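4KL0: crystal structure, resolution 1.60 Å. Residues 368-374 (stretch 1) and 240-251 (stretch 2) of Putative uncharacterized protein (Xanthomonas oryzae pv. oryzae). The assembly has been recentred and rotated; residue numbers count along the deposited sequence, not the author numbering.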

# COMPACT_ATOMS: atom_id res chain seq x y z
N LEU A 368 13.25 6.00 5.14
CA LEU A 368 12.04 6.79 5.13
C LEU A 368 11.19 6.55 6.38
O LEU A 368 10.69 7.51 6.95
CB LEU A 368 11.26 6.49 3.85
CG LEU A 368 11.89 6.87 2.50
CD1 LEU A 368 11.13 6.16 1.39
CD2 LEU A 368 11.84 8.39 2.26
N ALA A 369 11.02 5.28 6.79
CA ALA A 369 10.16 5.04 7.95
C ALA A 369 10.77 5.63 9.23
O ALA A 369 10.07 6.28 10.04
CB ALA A 369 9.90 3.63 8.11
N LYS A 370 12.08 5.48 9.39
CA LYS A 370 12.69 6.04 10.62
C LYS A 370 12.64 7.56 10.65
O LYS A 370 12.36 8.16 11.72
CB LYS A 370 14.15 5.62 10.79
CG LYS A 370 14.37 4.17 11.08
CD LYS A 370 15.86 3.87 10.98
CE LYS A 370 16.22 2.51 11.54
NZ LYS A 370 17.75 2.33 11.56
N ALA A 371 12.88 8.21 9.50
CA ALA A 371 12.84 9.68 9.46
C ALA A 371 11.42 10.19 9.74
O ALA A 371 11.23 11.22 10.42
CB ALA A 371 13.38 10.19 8.10
N ALA A 372 10.41 9.43 9.27
CA ALA A 372 9.02 9.83 9.39
C ALA A 372 8.59 9.83 10.86
O ALA A 372 7.65 10.55 11.23
CB ALA A 372 8.12 8.86 8.53
N LEU A 373 9.23 8.99 11.67
CA LEU A 373 8.79 8.79 13.05
C LEU A 373 9.60 9.58 14.08
O LEU A 373 9.48 9.32 15.26
CB LEU A 373 8.78 7.32 13.42
CG LEU A 373 7.94 6.48 12.46
CD1 LEU A 373 8.22 4.99 12.68
CD2 LEU A 373 6.48 6.79 12.75
N VAL A 374 10.34 10.59 13.61
CA VAL A 374 11.10 11.47 14.50
C VAL A 374 10.22 12.21 15.48
O VAL A 374 9.08 12.55 15.15
CB VAL A 374 11.96 12.43 13.69
CG1 VAL A 374 12.39 13.61 14.54
CG2 VAL A 374 13.19 11.70 13.20
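Stretch 2 240-251: EGIARNGHPVGE

How does stretch 2 run past the end of the stretch 1 helix? It enters as the tail of a helix through Glu-240 to Ile-242, passes through a type I turn from Ala-243 to Gly-246, and starts a second helix at Pro-248. Gly-246, at a phi of 78°, suits the positive-phi end of this turn. Along both stretches the register advances together: the CA atoms of Lys-370 and Ile-242 are 5.7 Å apart, and those of Leu-373 and His-247 6.4 Å.

What does Leu-373 do once it leaves the helix? It covers more surface than any other residue here, its side chain reaching both helical segments of stretch 2. Leu-373 CD1 packs 3.6 Å from Ile-242 CB and 4.1 Å from Gly-250 CA, while Leu-373 CD2 lies 4.2 Å from Val-249 CB. A side chain on Gly-250 would have little room, since an ideal CB would come within 2.0 Å of Ile-242 O.

Why does Ile-242 matter? With chi1 in p and chi2 in t, it also meets the last helical turn of stretch 1: Ile-242 CG2 is 3.8 Å from Ala-369 CB and 4.3 Å from Lys-370 CG. Farther out, Lys-370 NZ stands 4.5 Å from Arg-244 NH1, a proximity of like charges rather than an attraction, and NZ is hydrogen-bonded elsewhere in the structure.

How is His-247 held against Leu-373? Its ND1 accepts a 2.9 Å hydrogen bond from Val-249 N, capping the second helix and anchoring the ring. Leu-373 CD2 sits over one ring face, 3.5 Å from the centroid of His-247 and almost on the ring normal, a CH-pi contact. No direct hydrogen bond joins the stretches, but one water links His-247 NE2 (3.1 Å) to Ala-372 O (2.7 Å from the water oxygen).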

# COMPACT_ATOMS: atom_id res chain seq x y z
N GLU A 240 11.79 -3.55 14.31
CA GLU A 240 12.35 -3.26 15.62
C GLU A 240 12.97 -1.88 15.60
O GLU A 240 12.77 -1.14 16.53
CB GLU A 240 13.35 -4.34 16.08
CG GLU A 240 12.71 -5.76 16.28
CD GLU A 240 11.82 -5.93 17.50
OE1 GLU A 240 11.65 -4.99 18.31
OE2 GLU A 240 11.26 -7.04 17.68
N GLY A 241 13.62 -1.54 14.50
CA GLY A 241 14.15 -0.19 14.27
C GLY A 241 13.15 0.93 14.40
O GLY A 241 13.44 1.99 14.96
N ILE A 242 11.94 0.72 13.90
CA ILE A 242 10.96 1.80 13.93
C ILE A 242 10.20 1.88 15.25
O ILE A 242 9.57 2.89 15.54
CB ILE A 242 9.94 1.78 12.73
CG1 ILE A 242 9.18 0.45 12.64
CG2 ILE A 242 10.68 2.03 11.42
CD1 ILE A 242 8.25 0.47 11.42
N ALA A 243 10.26 0.82 16.05
CA ALA A 243 9.59 0.84 17.32
C ALA A 243 10.54 1.34 18.44
O ALA A 243 10.09 1.65 19.54
CB ALA A 243 9.05 -0.52 17.63
N ARG A 244 11.81 1.48 18.10
CA ARG A 244 12.88 1.63 19.11
C ARG A 244 12.64 2.82 20.05
O ARG A 244 12.86 2.73 21.26
CB ARG A 244 14.25 1.72 18.41
CG ARG A 244 15.50 1.60 19.32
CD ARG A 244 16.76 1.31 18.45
NE ARG A 244 16.76 -0.02 17.86
CZ ARG A 244 17.03 -0.28 16.58
NH1 ARG A 244 17.30 0.71 15.72
NH2 ARG A 244 17.01 -1.53 16.13
N ASN A 245 12.16 3.91 19.49
CA ASN A 245 12.02 5.12 20.27
C ASN A 245 10.63 5.40 20.80
O ASN A 245 10.34 6.54 21.18
CB ASN A 245 12.50 6.31 19.47
CG ASN A 245 13.84 6.06 18.86
OD1 ASN A 245 14.78 5.70 19.57
ND2 ASN A 245 13.94 6.23 17.54
N GLY A 246 9.75 4.39 20.76
CA GLY A 246 8.44 4.51 21.37
C GLY A 246 7.42 5.30 20.54
O GLY A 246 6.41 5.75 21.08
N HIS A 247 7.67 5.50 19.26
CA HIS A 247 6.61 6.18 18.49
C HIS A 247 5.41 5.23 18.43
O HIS A 247 5.60 4.05 18.11
CB HIS A 247 7.06 6.52 17.06
CG HIS A 247 6.15 7.48 16.36
ND1 HIS A 247 4.84 7.16 16.04
CD2 HIS A 247 6.37 8.73 15.88
CE1 HIS A 247 4.29 8.19 15.42
NE2 HIS A 247 5.21 9.15 15.29
N PRO A 248 4.19 5.73 18.72
CA PRO A 248 3.05 4.78 18.74
C PRO A 248 2.82 4.09 17.39
O PRO A 248 2.32 2.97 17.38
CB PRO A 248 1.83 5.67 19.06
CG PRO A 248 2.30 7.10 18.77
CD PRO A 248 3.78 7.09 19.13
N VAL A 249 3.16 4.75 16.28
CA VAL A 249 2.89 4.11 15.00
C VAL A 249 3.94 3.07 14.74
O VAL A 249 3.67 1.99 14.22
CB VAL A 249 2.83 5.15 13.86
CG1 VAL A 249 2.75 4.46 12.51
CG2 VAL A 249 1.61 6.09 14.10
N GLY A 250 5.18 3.36 15.16
CA GLY A 250 6.23 2.35 15.09
C GLY A 250 5.97 1.10 15.96
O GLY A 250 6.19 -0.02 15.51
N GLU A 251 5.49 1.30 17.20
CA GLU A 251 5.18 0.18 18.07
C GLU A 251 3.98 -0.58 17.50
O GLU A 251 3.95 -1.81 17.53
CB GLU A 251 4.84 0.65 19.50
CG GLU A 251 6.05 1.31 20.22
CD GLU A 251 5.68 1.85 21.60
OE1 GLU A 251 4.47 2.14 21.81
OE2 GLU A 251 6.60 1.95 22.48
O HOH W 1 10.77 7.35 16.63
O HOH W 2 5.77 11.29 13.08